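Local coordinates for protein aminoglycoside N(3)-acetyltransferase (PDB 7LAP) that probably transfers an acetyl group to the 3-amino group of aminoglycoside antibiotics, an activity linked to antibiotic resistance, at residues B[79-84]-B[102-107]; B[123-128]-B[140-145]; B[136-141]-B[207-212]; B[156-161]-B[218-223]. One frame throughout, in Å; residues are numbered along the deposited sequence.

Following the chain from its N terminus, interaction 1 comes first, closing the excursion that leaves strand 74-78, passes through helix 94-103 and returns at 102-107. Interaction 2 follows in series, setting the end of helix 120-126 against strand 141-145 of the seven-stranded mixed sheet. Interaction 3 starts on the loop that runs into that strand, so the two share S140 and L141, but it spans a much longer separation to strand 204-213. Interaction 4 crosses it: loop 156-161 lies between the segments of interaction 3, while its partner, strand 216-225, lies beyond them. Interactions 3 and 4 together join the two-stranded hairpin to loops of the main fold, and interaction 1 reaches the same hairpin.

Interaction 1: residues B[79-84]-B[102-107]; sequences CGWNDA and AHHPAF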
loop_
_atom_site.group_PDB
_atom_site.type_symbol
_atom_site.label_atom_id
_atom_site.label_comp_id
_atom_site.label_asym_id
_atom_site.label_seq_id
_atom_site.Cartn_x
_atom_site.Cartn_y
_atom_site.Cartn_z
ATOM N N CYS B 79 12.742 0.117 -2.121
ATOM C CA CYS B 79 11.635 -0.192 -1.195
ATOM C C CYS B 79 11.860 0.324 0.225
ATOM O O CYS B 79 11.042 1.095 0.770
ATOM C CB CYS B 79 11.419 -1.724 -1.126
ATOM S SG CYS B 79 10.730 -2.404 -2.600
ATOM N N GLY B 80 12.930 -0.109 0.886
ATOM C CA GLY B 80 13.043 0.161 2.321
ATOM C C GLY B 80 11.954 -0.566 3.099
ATOM O O GLY B 80 11.288 -1.458 2.602
ATOM N N TRP B 81 11.781 -0.142 4.345
ATOM C CA TRP B 81 10.875 -0.797 5.298
ATOM C C TRP B 81 10.097 0.270 6.062
ATOM O O TRP B 81 10.685 0.992 6.877
ATOM C CB TRP B 81 11.656 -1.674 6.267
ATOM C CG TRP B 81 10.848 -2.440 7.253
ATOM C CD1 TRP B 81 9.483 -2.690 7.210
ATOM C CD2 TRP B 81 11.329 -3.040 8.459
ATOM N NE1 TRP B 81 9.105 -3.398 8.323
ATOM C CE2 TRP B 81 10.219 -3.637 9.102
ATOM C CE3 TRP B 81 12.603 -3.167 9.044
ATOM C CZ2 TRP B 81 10.343 -4.352 10.303
ATOM C CZ3 TRP B 81 12.719 -3.856 10.261
ATOM C CH2 TRP B 81 11.597 -4.439 10.874
ATOM N N ASN B 82 8.783 0.374 5.798
ATOM C CA ASN B 82 7.990 1.446 6.401
ATOM C C ASN B 82 7.920 1.334 7.910
ATOM O O ASN B 82 7.863 2.349 8.606
ATOM C CB ASN B 82 6.562 1.467 5.861
ATOM C CG ASN B 82 5.876 2.780 6.145
ATOM O OD1 ASN B 82 6.204 3.796 5.537
ATOM N ND2 ASN B 82 4.964 2.786 7.111
ATOM N N ASP B 83 7.886 0.124 8.439
ATOM C CA ASP B 83 7.619 -0.063 9.863
ATOM C C ASP B 83 8.852 -0.539 10.623
ATOM O O ASP B 83 8.733 -1.273 11.605
ATOM C CB ASP B 83 6.453 -1.030 10.014
ATOM C CG ASP B 83 5.233 -0.516 9.262
ATOM O OD1 ASP B 83 4.808 0.583 9.608
ATOM O OD2 ASP B 83 4.780 -1.134 8.276
ATOM N N ALA B 84 10.039 -0.124 10.176
ATOM C CA ALA B 84 11.268 -0.414 10.909
ATOM C C ALA B 84 11.266 0.326 12.239
ATOM O O ALA B 84 10.652 1.379 12.356
ATOM C CB ALA B 84 12.476 0.022 10.089
ATOM N N ALA B 102 12.124 -6.398 22.626
ATOM C CA ALA B 102 11.500 -7.692 22.864
ATOM C C ALA B 102 10.437 -8.032 21.821
ATOM O O ALA B 102 10.228 -9.209 21.530
ATOM C CB ALA B 102 10.881 -7.719 24.263
ATOM N N HIS B 103 9.754 -7.045 21.237
ATOM C CA HIS B 103 8.540 -7.352 20.476
ATOM C C HIS B 103 8.485 -6.825 19.047
ATOM O O HIS B 103 7.561 -7.208 18.314
ATOM C CB HIS B 103 7.298 -6.834 21.224
ATOM C CG HIS B 103 7.173 -7.390 22.607
ATOM N ND1 HIS B 103 7.005 -8.735 22.851
ATOM C CD2 HIS B 103 7.257 -6.795 23.819
ATOM C CE1 HIS B 103 6.972 -8.944 24.154
ATOM N NE2 HIS B 103 7.117 -7.782 24.764
ATOM N N HIS B 104 9.394 -5.956 18.632
ATOM C CA HIS B 104 9.350 -5.483 17.252
ATOM C C HIS B 104 9.641 -6.628 16.283
ATOM O O HIS B 104 10.705 -7.248 16.370
ATOM C CB HIS B 104 10.324 -4.341 17.019
ATOM C CG HIS B 104 10.031 -3.562 15.774
ATOM N ND1 HIS B 104 9.445 -2.321 15.798
ATOM C CD2 HIS B 104 10.212 -3.868 14.466
ATOM C CE1 HIS B 104 9.310 -1.873 14.560
ATOM N NE2 HIS B 104 9.761 -2.799 13.734
ATOM N N PRO B 105 8.744 -6.933 15.352
ATOM C CA PRO B 105 8.973 -8.077 14.467
ATOM C C PRO B 105 10.159 -7.859 13.532
ATOM O O PRO B 105 10.554 -6.731 13.228
ATOM C CB PRO B 105 7.661 -8.186 13.682
ATOM C CG PRO B 105 7.107 -6.750 13.690
ATOM C CD PRO B 105 7.523 -6.178 15.014
ATOM N N ALA B 106 10.737 -8.973 13.091
ATOM C CA ALA B 106 11.832 -8.942 12.135
ATOM C C ALA B 106 11.362 -8.440 10.776
ATOM O O ALA B 106 10.238 -8.725 10.341
ATOM C CB ALA B 106 12.411 -10.343 11.942
ATOM N N PHE B 107 12.269 -7.755 10.073
ATOM C CA PHE B 107 12.070 -7.514 8.650
ATOM C C PHE B 107 11.780 -8.825 7.924
ATOM O O PHE B 107 12.377 -9.867 8.217
ATOM C CB PHE B 107 13.298 -6.820 8.050
ATOM C CG PHE B 107 13.196 -6.587 6.557
ATOM C CD1 PHE B 107 12.380 -5.571 6.039
ATOM C CD2 PHE B 107 13.898 -7.384 5.665
ATOM C CE1 PHE B 107 12.304 -5.344 4.656
ATOM C CE2 PHE B 107 13.810 -7.165 4.284
ATOM C CZ PHE B 107 13.012 -6.163 3.777
#
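The indole of W81 is the centre of this contact, with F107 on one side and H104 near the far end of its six-membered ring. Both W81 and F107 hold CG anti to the backbone N (chi1 -178° and 177°), and the two side chains run past each other in opposite directions. The phenyl ring turns its edge to the indole face, F107 CD1 lying 3.7 Å from W81 CD2, with the planes at 64°. The methylene of the same residue adds a CH-pi contact, F107 CB standing 3.9 Å from the centroid of the W81 six-membered ring. The opposite indole face is covered by the backbone of its own type I turn, W81 to A84, through D83 C and A84 CA. At the rim, W81 CH2 meets P105 O near the ring plane at 3.4 Å, where a polarised aromatic C-H suits a carbonyl oxygen.

H104 uses its imidazole differently. Its NE2 donates to D83 O at 2.8 Å, but the bond is strongly bent and weak, and the ring stands obliquely to the indole. Histidine suits the place because its ring edge carries an N-H for the carbonyl of the turn and, beside it, carbon that packs against the indole rim at W81 CH2. The D83 carboxylate points elsewhere, forming a salt bridge with R120 of the second subunit.

This aromatic cluster joins the loop after strand 74-78 to the chain leaving helix 94-103. Strand 204-213 lies against it, P210 touching both W81 and H104, while F107 also rests on R133 of strand 132-133.

Interaction 2: residues B[123-128]-B[140-145]; sequences EALRRR and SLAALG
L125, R126 and R128 lie against A142 and L144 of strand 141-145, an example of alpha/beta packing in which helix 120-126 covers a face of the seven-stranded mixed sheet. Along the helix, E123 comes first. It makes no contact with the strand, but its carboxylate holds R126 in a side-on salt bridge, E123 OE1 receiving R126 NE at 2.7 Å and E123 OE2 receiving R126 NH2 at 2.8 Å. Both donors approach from above the carboxylate plane, and the two bonds fix the rotation of the guanidinium; A114 N also bonds E123 OE1.

L125 is the main apolar residue of the helix here. CG stands anti to the backbone N (chi1 -167°), and chi2 (-73°) then turns the methyls to the strand: L125 CD1 lies 3.9 Å from A143 C, and L125 CD2 is 3.8 Å from L144 CB. It also touches L75 and V77 of strand 74-78, as a branched aliphatic chain in a buried interface can.

R126 contributes only the root of its side chain, R126 CB meeting A142 CB at 3.7 Å, while its guanidinium turns back to E123. The small alanine lets the helix backbone come close, CA to CA 5.5 Å for R126 and A142. R127 faces the dimer partner, where its NH1 bonds E123 O of the second subunit. R128 combines both roles: its guanidinium pairs with D63, while the aliphatic part of its bent chain crosses L144, R128 CB lying 3.8 Å from L144 CD2.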
loop_
_atom_site.group_PDB
_atom_site.type_symbol
_atom_site.label_atom_id
_atom_site.label_comp_id
_atom_site.label_asym_id
_atom_site.label_seq_id
_atom_site.Cartn_x
_atom_site.Cartn_y
_atom_site.Cartn_z
ATOM N N GLU B 123 5.854 -0.562 -4.013
ATOM C CA GLU B 123 5.063 -1.568 -3.325
ATOM C C GLU B 123 4.299 -2.443 -4.319
ATOM O O GLU B 123 4.103 -3.633 -4.065
ATOM C CB GLU B 123 4.127 -0.882 -2.323
ATOM C CG GLU B 123 3.221 -1.806 -1.588
ATOM C CD GLU B 123 3.879 -2.479 -0.355
ATOM O OE1 GLU B 123 5.133 -2.434 -0.214
ATOM O OE2 GLU B 123 3.120 -3.094 0.436
ATOM N N ALA B 124 3.897 -1.895 -5.466
ATOM C CA ALA B 124 3.284 -2.734 -6.503
ATOM C C ALA B 124 4.320 -3.645 -7.168
ATOM O O ALA B 124 4.050 -4.830 -7.414
ATOM C CB ALA B 124 2.568 -1.865 -7.564
ATOM N N LEU B 125 5.506 -3.115 -7.473
ATOM C CA LEU B 125 6.538 -3.926 -8.129
ATOM C C LEU B 125 6.941 -5.122 -7.260
ATOM O O LEU B 125 6.995 -6.271 -7.738
ATOM C CB LEU B 125 7.756 -3.047 -8.452
ATOM C CG LEU B 125 8.889 -3.483 -9.396
ATOM C CD1 LEU B 125 9.771 -4.543 -8.773
ATOM C CD2 LEU B 125 8.367 -3.920 -10.779
ATOM N N ARG B 126 7.227 -4.882 -5.977
ATOM C CA ARG B 126 7.702 -5.991 -5.150
ATOM C C ARG B 126 6.630 -7.066 -4.984
ATOM O O ARG B 126 6.969 -8.229 -4.774
ATOM C CB ARG B 126 8.175 -5.487 -3.777
ATOM C CG ARG B 126 7.064 -5.365 -2.785
ATOM C CD ARG B 126 7.519 -5.043 -1.377
ATOM N NE ARG B 126 6.345 -4.811 -0.536
ATOM C CZ ARG B 126 5.730 -5.745 0.189
ATOM N NH1 ARG B 126 6.195 -6.993 0.229
ATOM N NH2 ARG B 126 4.640 -5.418 0.893
ATOM N N ARG B 127 5.345 -6.724 -5.138
ATOM C CA ARG B 127 4.309 -7.738 -4.997
ATOM C C ARG B 127 4.005 -8.455 -6.318
ATOM O O ARG B 127 3.186 -9.377 -6.332
ATOM C CB ARG B 127 3.042 -7.093 -4.394
ATOM C CG ARG B 127 3.265 -6.467 -2.953
ATOM C CD ARG B 127 2.089 -5.586 -2.434
ATOM N NE ARG B 127 0.878 -6.396 -2.282
ATOM C CZ ARG B 127 0.150 -6.508 -1.166
ATOM N NH1 ARG B 127 0.495 -5.847 -0.067
ATOM N NH2 ARG B 127 -0.935 -7.287 -1.163
ATOM N N ARG B 128 4.635 -8.056 -7.429
ATOM C CA ARG B 128 4.410 -8.748 -8.692
ATOM C C ARG B 128 4.829 -10.215 -8.578
ATOM O O ARG B 128 5.864 -10.518 -7.963
ATOM C CB ARG B 128 5.186 -8.084 -9.837
ATOM C CG ARG B 128 4.575 -6.732 -10.316
ATOM C CD ARG B 128 3.319 -6.924 -11.167
ATOM N NE ARG B 128 3.642 -7.505 -12.463
ATOM C CZ ARG B 128 3.174 -7.040 -13.625
ATOM N NH1 ARG B 128 2.351 -5.992 -13.652
ATOM N NH2 ARG B 128 3.520 -7.630 -14.764
ATOM N N SER B 140 16.341 -2.035 1.432
ATOM C CA SER B 140 16.051 -3.087 0.470
ATOM C C SER B 140 15.623 -2.487 -0.864
ATOM O O SER B 140 15.043 -1.408 -0.931
ATOM C CB SER B 140 14.960 -4.028 0.977
ATOM O OG SER B 140 13.745 -3.319 1.212
ATOM N N LEU B 141 15.941 -3.189 -1.936
ATOM C CA LEU B 141 15.399 -2.866 -3.240
ATOM C C LEU B 141 14.477 -3.999 -3.640
ATOM O O LEU B 141 14.402 -5.025 -2.971
ATOM C CB LEU B 141 16.513 -2.701 -4.281
ATOM C CG LEU B 141 17.698 -1.796 -3.961
ATOM C CD1 LEU B 141 18.482 -1.562 -5.234
ATOM C CD2 LEU B 141 17.126 -0.507 -3.519
ATOM N N ALA B 142 13.811 -3.834 -4.775
ATOM C CA ALA B 142 13.143 -4.971 -5.370
ATOM C C ALA B 142 13.355 -4.914 -6.869
ATOM O O ALA B 142 13.586 -3.843 -7.428
ATOM C CB ALA B 142 11.663 -4.982 -5.027
ATOM N N ALA B 143 13.254 -6.072 -7.512
ATOM C CA ALA B 143 13.508 -6.172 -8.941
ATOM C C ALA B 143 12.577 -7.202 -9.571
ATOM O O ALA B 143 12.158 -8.171 -8.930
ATOM C CB ALA B 143 14.976 -6.554 -9.222
ATOM N N LEU B 144 12.338 -7.023 -10.870
ATOM C CA LEU B 144 11.437 -7.874 -11.639
ATOM C C LEU B 144 12.024 -8.001 -13.033
ATOM O O LEU B 144 12.222 -6.984 -13.710
ATOM C CB LEU B 144 10.008 -7.273 -11.702
ATOM C CG LEU B 144 8.974 -8.096 -12.472
ATOM C CD1 LEU B 144 8.689 -9.453 -11.768
ATOM C CD2 LEU B 144 7.661 -7.305 -12.676
ATOM N N GLY B 145 12.274 -9.236 -13.478
ATOM C CA GLY B 145 12.809 -9.411 -14.811
ATOM C C GLY B 145 14.041 -10.311 -14.818
ATOM O O GLY B 145 14.378 -10.955 -13.819
#

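Interaction 3: residues B[136-141]-B[207-212]; sequences HPDVSL and YEQPIE
P137 and D138, in the loop between strands 132-133 and 141-145, face Q209 and its neighbours on strand 204-213, one arm of a two-stranded antiparallel hairpin. Strand alternation sends Y207, Q209 and I211 toward the loop. Y207 puts CG between its backbone N and carbonyl carbon (chi1 56°), and its hydroxyl meets the imidazole of H136 tip to tip, Y207 OH lying 3.3 Å from H136 CE1 near the ring plane. D138 crosses the phenol, D138 CB 3.2 Å from Y207 OH.

The imidazole is held by its own loop: H136 ND1 accepts D138 N at 3.1 Å and, weakly, V139 N, while H136 NE2 bonds W157 O. Histidine suits this place because its two nitrogens serve different backbone partners.

Q209 starts from an off-staggered chi1 (-93°), then runs extended, crossing D138 at about a right angle. A water bridges D138 OD2, to which it donates, and Y207 OH; Y87 OH also bonds D138 OD2. P137, a compact apolar ring, packs its CG on I211 CG2 at 3.7 Å. Of the amide, only Q209 NE2 bonds across the contact, donating to D138 OD1 at 3.3 Å from above the carboxylate plane; Q209 OE1 merely packs on P137 CB at 3.1 Å.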
loop_
_atom_site.group_PDB
_atom_site.type_symbol
_atom_site.label_atom_id
_atom_site.label_comp_id
_atom_site.label_asym_id
_atom_site.label_seq_id
_atom_site.Cartn_x
_atom_site.Cartn_y
_atom_site.Cartn_z
ATOM N N HIS B 136 17.915 -6.513 2.771
ATOM C CA HIS B 136 18.340 -5.517 3.745
ATOM C C HIS B 136 17.132 -4.895 4.441
ATOM O O HIS B 136 16.186 -4.502 3.766
ATOM C CB HIS B 136 19.157 -4.411 3.082
ATOM C CG HIS B 136 20.077 -3.731 4.041
ATOM N ND1 HIS B 136 19.655 -2.735 4.901
ATOM C CD2 HIS B 136 21.372 -3.972 4.345
ATOM C CE1 HIS B 136 20.667 -2.374 5.671
ATOM N NE2 HIS B 136 21.722 -3.103 5.347
ATOM N N PRO B 137 17.151 -4.761 5.776
ATOM C CA PRO B 137 15.982 -4.207 6.485
ATOM C C PRO B 137 15.842 -2.722 6.369
ATOM O O PRO B 137 14.740 -2.209 6.586
ATOM C CB PRO B 137 16.246 -4.570 7.954
ATOM C CG PRO B 137 17.790 -4.660 8.040
ATOM C CD PRO B 137 18.183 -5.278 6.702
ATOM N N ASP B 138 16.914 -2.001 6.078
ATOM C CA ASP B 138 16.808 -0.562 5.983
ATOM C C ASP B 138 16.703 -0.042 4.553
ATOM O O ASP B 138 15.959 0.913 4.308
ATOM C CB ASP B 138 17.999 0.091 6.673
ATOM C CG ASP B 138 17.769 1.553 6.897
ATOM O OD1 ASP B 138 16.760 1.891 7.541
ATOM O OD2 ASP B 138 18.580 2.363 6.434
ATOM N N VAL B 139 17.423 -0.627 3.591
ATOM C CA VAL B 139 17.471 -0.046 2.252
ATOM C C VAL B 139 17.272 -1.113 1.185
ATOM O O VAL B 139 17.922 -1.074 0.131
ATOM C CB VAL B 139 18.786 0.724 2.027
ATOM C CG1 VAL B 139 18.798 2.003 2.892
ATOM C CG2 VAL B 139 20.019 -0.174 2.326
ATOM N N SER B 140 16.341 -2.035 1.432
ATOM C CA SER B 140 16.051 -3.087 0.470
ATOM C C SER B 140 15.623 -2.487 -0.864
ATOM O O SER B 140 15.043 -1.408 -0.931
ATOM C CB SER B 140 14.960 -4.028 0.977
ATOM O OG SER B 140 13.745 -3.319 1.212
ATOM N N LEU B 141 15.941 -3.189 -1.936
ATOM C CA LEU B 141 15.399 -2.866 -3.240
ATOM C C LEU B 141 14.477 -3.999 -3.640
ATOM O O LEU B 141 14.402 -5.025 -2.971
ATOM C CB LEU B 141 16.513 -2.701 -4.281
ATOM C CG LEU B 141 17.698 -1.796 -3.961
ATOM C CD1 LEU B 141 18.482 -1.562 -5.234
ATOM C CD2 LEU B 141 17.126 -0.507 -3.519
ATOM N N TYR B 207 22.976 1.684 13.486
ATOM C CA TYR B 207 21.640 1.450 14.013
ATOM C C TYR B 207 21.464 -0.052 14.159
ATOM O O TYR B 207 22.284 -0.845 13.686
ATOM C CB TYR B 207 20.554 2.081 13.113
ATOM C CG TYR B 207 20.643 1.585 11.700
ATOM C CD1 TYR B 207 21.465 2.216 10.773
ATOM C CD2 TYR B 207 19.942 0.447 11.300
ATOM C CE1 TYR B 207 21.570 1.738 9.477
ATOM C CE2 TYR B 207 20.036 -0.032 10.016
ATOM C CZ TYR B 207 20.844 0.618 9.111
ATOM O OH TYR B 207 20.944 0.117 7.849
ATOM N N GLU B 208 20.409 -0.450 14.838
ATOM C CA GLU B 208 20.101 -1.862 14.948
ATOM C C GLU B 208 18.721 -2.105 14.376
ATOM O O GLU B 208 17.869 -1.227 14.401
ATOM C CB GLU B 208 20.163 -2.332 16.384
ATOM C CG GLU B 208 21.431 -1.896 17.052
ATOM C CD GLU B 208 21.365 -2.070 18.538
ATOM O OE1 GLU B 208 21.141 -3.214 18.979
ATOM O OE2 GLU B 208 21.520 -1.063 19.258
ATOM N N GLN B 209 18.516 -3.295 13.830
ATOM C CA GLN B 209 17.210 -3.619 13.285
ATOM C C GLN B 209 17.051 -5.123 13.362
ATOM O O GLN B 209 18.043 -5.856 13.250
ATOM C CB GLN B 209 17.054 -3.111 11.844
ATOM C CG GLN B 209 16.418 -1.699 11.779
ATOM C CD GLN B 209 16.419 -1.129 10.392
ATOM O OE1 GLN B 209 16.603 -1.854 9.421
ATOM N NE2 GLN B 209 16.197 0.170 10.280
ATOM N N PRO B 210 15.838 -5.609 13.606
ATOM C CA PRO B 210 15.624 -7.053 13.715
ATOM C C PRO B 210 15.499 -7.676 12.332
ATOM O O PRO B 210 14.727 -7.210 11.484
ATOM C CB PRO B 210 14.315 -7.157 14.502
ATOM C CG PRO B 210 13.592 -5.892 14.172
ATOM C CD PRO B 210 14.628 -4.829 13.941
ATOM N N ILE B 211 16.273 -8.741 12.113
ATOM C CA ILE B 211 16.167 -9.567 10.923
ATOM C C ILE B 211 15.918 -11.019 11.341
ATOM O O ILE B 211 15.943 -11.381 12.518
ATOM C CB ILE B 211 17.410 -9.453 10.012
ATOM C CG1 ILE B 211 18.674 -9.850 10.765
ATOM C CG2 ILE B 211 17.555 -8.027 9.495
ATOM C CD1 ILE B 211 19.765 -10.477 9.891
ATOM N N GLU B 212 15.633 -11.833 10.339
ATOM C CA GLU B 212 15.316 -13.240 10.497
ATOM C C GLU B 212 16.389 -14.037 9.759
ATOM O O GLU B 212 16.491 -13.953 8.527
ATOM C CB GLU B 212 13.917 -13.515 9.952
ATOM C CG GLU B 212 13.621 -14.966 9.711
ATOM C CD GLU B 212 12.154 -15.273 9.877
ATOM O OE1 GLU B 212 11.493 -14.584 10.693
ATOM O OE2 GLU B 212 11.666 -16.205 9.202
HETATM O O HOH W 1 21.156 1.629 5.808
#

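Interaction 4: residues B[156-161]-B[218-223]; sequences PWDDPH and VWRTFR
D158 OD1 receives R223 N at 2.7 Å, nearly along its C-O axis, and a water donates to the same oxygen and, weakly, to T221 O. The other oxygen faces R220: D158 OD2 takes R220 NH2 at 3.1 Å in a salt bridge, from the syn side but tilted out of the carboxylate plane, with a weaker bond from R220 NH1. Aspartate suits the place because one short acid can serve a backbone amide and a guanidinium together.

The chain of R220, CG anti to the backbone N (chi1 -166°) and extended as far as NE, passes over the indole of W157. R220 CD sits above the five-membered ring, 4.2 Å from its centroid in a CH-pi contact, and R220 NE lies over W157 CD1 at 3.5 Å. The guanidinium and indole planes are 27° apart, and W157 CB stands over the centre of the guanidinium face. F222 approaches the same tryptophan obliquely, F222 CE2 lying 3.6 Å from W157 CE3; both bulky rings also touch P137.

D159, in a left-handed backbone conformation, sends its N to R223 O at 2.9 Å. The backbone of F222 pairs instead with Y207. The loop thus docks on the outer edge of the beta hairpin 204-213/216-225, D158 OD1 and D159 N taking the N-H and C=O of R223 much as a neighbouring strand's backbone would.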
loop_
_atom_site.group_PDB
_atom_site.type_symbol
_atom_site.label_atom_id
_atom_site.label_comp_id
_atom_site.label_asym_id
_atom_site.label_seq_id
_atom_site.Cartn_x
_atom_site.Cartn_y
_atom_site.Cartn_z
ATOM N N PRO B 156 24.508 -6.688 0.834
ATOM C CA PRO B 156 25.508 -6.604 1.910
ATOM C C PRO B 156 24.933 -5.887 3.112
ATOM O O PRO B 156 24.346 -4.807 2.983
ATOM C CB PRO B 156 26.645 -5.792 1.281
ATOM C CG PRO B 156 26.464 -5.971 -0.185
ATOM C CD PRO B 156 24.983 -6.039 -0.398
ATOM N N TRP B 157 25.134 -6.480 4.291
ATOM C CA TRP B 157 24.543 -5.926 5.508
ATOM C C TRP B 157 25.080 -4.528 5.795
ATOM O O TRP B 157 24.313 -3.561 5.933
ATOM C CB TRP B 157 24.816 -6.838 6.700
ATOM C CG TRP B 157 24.151 -8.186 6.659
ATOM C CD1 TRP B 157 24.742 -9.409 6.918
ATOM C CD2 TRP B 157 22.762 -8.451 6.442
ATOM N NE1 TRP B 157 23.800 -10.414 6.823
ATOM C CE2 TRP B 157 22.585 -9.850 6.520
ATOM C CE3 TRP B 157 21.657 -7.645 6.135
ATOM C CZ2 TRP B 157 21.343 -10.450 6.336
ATOM C CZ3 TRP B 157 20.432 -8.247 5.952
ATOM C CH2 TRP B 157 20.283 -9.634 6.057
ATOM N N ASP B 158 26.397 -4.409 5.905
ATOM C CA ASP B 158 27.086 -3.154 6.170
ATOM C C ASP B 158 27.548 -2.537 4.862
ATOM O O ASP B 158 27.748 -3.236 3.870
ATOM C CB ASP B 158 28.291 -3.379 7.083
ATOM C CG ASP B 158 27.878 -3.838 8.463
ATOM O OD1 ASP B 158 27.257 -3.027 9.169
ATOM O OD2 ASP B 158 28.186 -4.987 8.848
ATOM N N ASP B 159 27.747 -1.217 4.882
ATOM C CA ASP B 159 27.959 -0.470 3.646
ATOM C C ASP B 159 26.984 -0.948 2.562
ATOM O O ASP B 159 27.412 -1.357 1.475
ATOM C CB ASP B 159 29.415 -0.606 3.181
ATOM C CG ASP B 159 29.878 0.590 2.325
ATOM O OD1 ASP B 159 29.293 1.695 2.454
ATOM O OD2 ASP B 159 30.829 0.428 1.521
ATOM N N PRO B 160 25.674 -0.938 2.817
ATOM C CA PRO B 160 24.731 -1.469 1.818
ATOM C C PRO B 160 24.557 -0.605 0.562
ATOM O O PRO B 160 23.799 -1.004 -0.333
ATOM C CB PRO B 160 23.413 -1.550 2.597
ATOM C CG PRO B 160 23.503 -0.371 3.559
ATOM C CD PRO B 160 24.984 -0.299 3.957
ATOM N N HIS B 161 25.185 0.566 0.459
ATOM C CA HIS B 161 25.210 1.322 -0.794
ATOM C C HIS B 161 26.554 1.227 -1.495
ATOM O O HIS B 161 26.779 1.949 -2.476
ATOM C CB HIS B 161 24.892 2.807 -0.562
ATOM C CG HIS B 161 23.530 3.051 -0.013
ATOM N ND1 HIS B 161 23.304 3.294 1.325
ATOM C CD2 HIS B 161 22.320 3.104 -0.619
ATOM C CE1 HIS B 161 22.011 3.492 1.518
ATOM N NE2 HIS B 161 21.394 3.387 0.354
ATOM N N VAL B 218 16.688 -12.213 15.121
ATOM C CA VAL B 218 17.854 -11.720 15.831
ATOM C C VAL B 218 18.026 -10.257 15.476
ATOM O O VAL B 218 17.723 -9.830 14.355
ATOM C CB VAL B 218 19.134 -12.516 15.472
ATOM C CG1 VAL B 218 18.947 -14.004 15.728
ATOM C CG2 VAL B 218 19.487 -12.276 14.032
ATOM N N TRP B 219 18.508 -9.485 16.444
ATOM C CA TRP B 219 18.917 -8.114 16.178
ATOM C C TRP B 219 20.303 -8.112 15.549
ATOM O O TRP B 219 21.108 -9.023 15.769
ATOM C CB TRP B 219 18.908 -7.288 17.469
ATOM C CG TRP B 219 17.515 -6.965 17.889
ATOM C CD1 TRP B 219 16.651 -7.793 18.542
ATOM C CD2 TRP B 219 16.779 -5.763 17.597
ATOM N NE1 TRP B 219 15.439 -7.173 18.700
ATOM C CE2 TRP B 219 15.490 -5.924 18.132
ATOM C CE3 TRP B 219 17.096 -4.562 16.958
ATOM C CZ2 TRP B 219 14.506 -4.921 18.049
ATOM C CZ3 TRP B 219 16.125 -3.573 16.866
ATOM C CH2 TRP B 219 14.844 -3.757 17.410
ATOM N N ARG B 220 20.562 -7.098 14.722
ATOM C CA ARG B 220 21.864 -6.916 14.102
ATOM C C ARG B 220 22.190 -5.432 14.104
ATOM O O ARG B 220 21.297 -4.596 13.961
ATOM C CB ARG B 220 21.905 -7.466 12.657
ATOM C CG ARG B 220 23.307 -7.593 12.104
ATOM C CD ARG B 220 23.392 -8.302 10.757
ATOM N NE ARG B 220 24.790 -8.451 10.329
ATOM C CZ ARG B 220 25.630 -7.447 10.042
ATOM N NH1 ARG B 220 25.230 -6.171 10.074
ATOM N NH2 ARG B 220 26.885 -7.722 9.683
ATOM N N THR B 221 23.464 -5.111 14.272
ATOM C CA THR B 221 23.951 -3.742 14.159
ATOM C C THR B 221 24.442 -3.512 12.736
ATOM O O THR B 221 25.123 -4.368 12.162
ATOM C CB THR B 221 25.082 -3.486 15.164
ATOM O OG1 THR B 221 24.551 -3.520 16.491
ATOM C CG2 THR B 221 25.726 -2.141 14.924
ATOM N N PHE B 222 24.088 -2.364 12.171
ATOM C CA PHE B 222 24.382 -2.025 10.790
ATOM C C PHE B 222 25.162 -0.727 10.729
ATOM O O PHE B 222 24.907 0.201 11.506
ATOM C CB PHE B 222 23.096 -1.857 9.963
ATOM C CG PHE B 222 22.284 -3.101 9.874
ATOM C CD1 PHE B 222 21.346 -3.398 10.855
ATOM C CD2 PHE B 222 22.497 -4.010 8.838
ATOM C CE1 PHE B 222 20.596 -4.564 10.790
ATOM C CE2 PHE B 222 21.748 -5.180 8.759
ATOM C CZ PHE B 222 20.792 -5.463 9.741
ATOM N N ARG B 223 26.087 -0.658 9.780
ATOM C CA ARG B 223 26.813 0.567 9.490
ATOM C C ARG B 223 26.555 0.952 8.047
ATOM O O ARG B 223 26.557 0.088 7.168
ATOM C CB ARG B 223 28.314 0.392 9.728
ATOM C CG ARG B 223 29.106 1.648 9.433
ATOM C CD ARG B 223 30.565 1.415 9.674
ATOM N NE ARG B 223 31.417 2.324 8.910
ATOM C CZ ARG B 223 31.907 3.469 9.384
ATOM N NH1 ARG B 223 31.624 3.866 10.625
ATOM N NH2 ARG B 223 32.694 4.211 8.614
HETATM O O HOH W 2 27.625 -3.076 11.960
#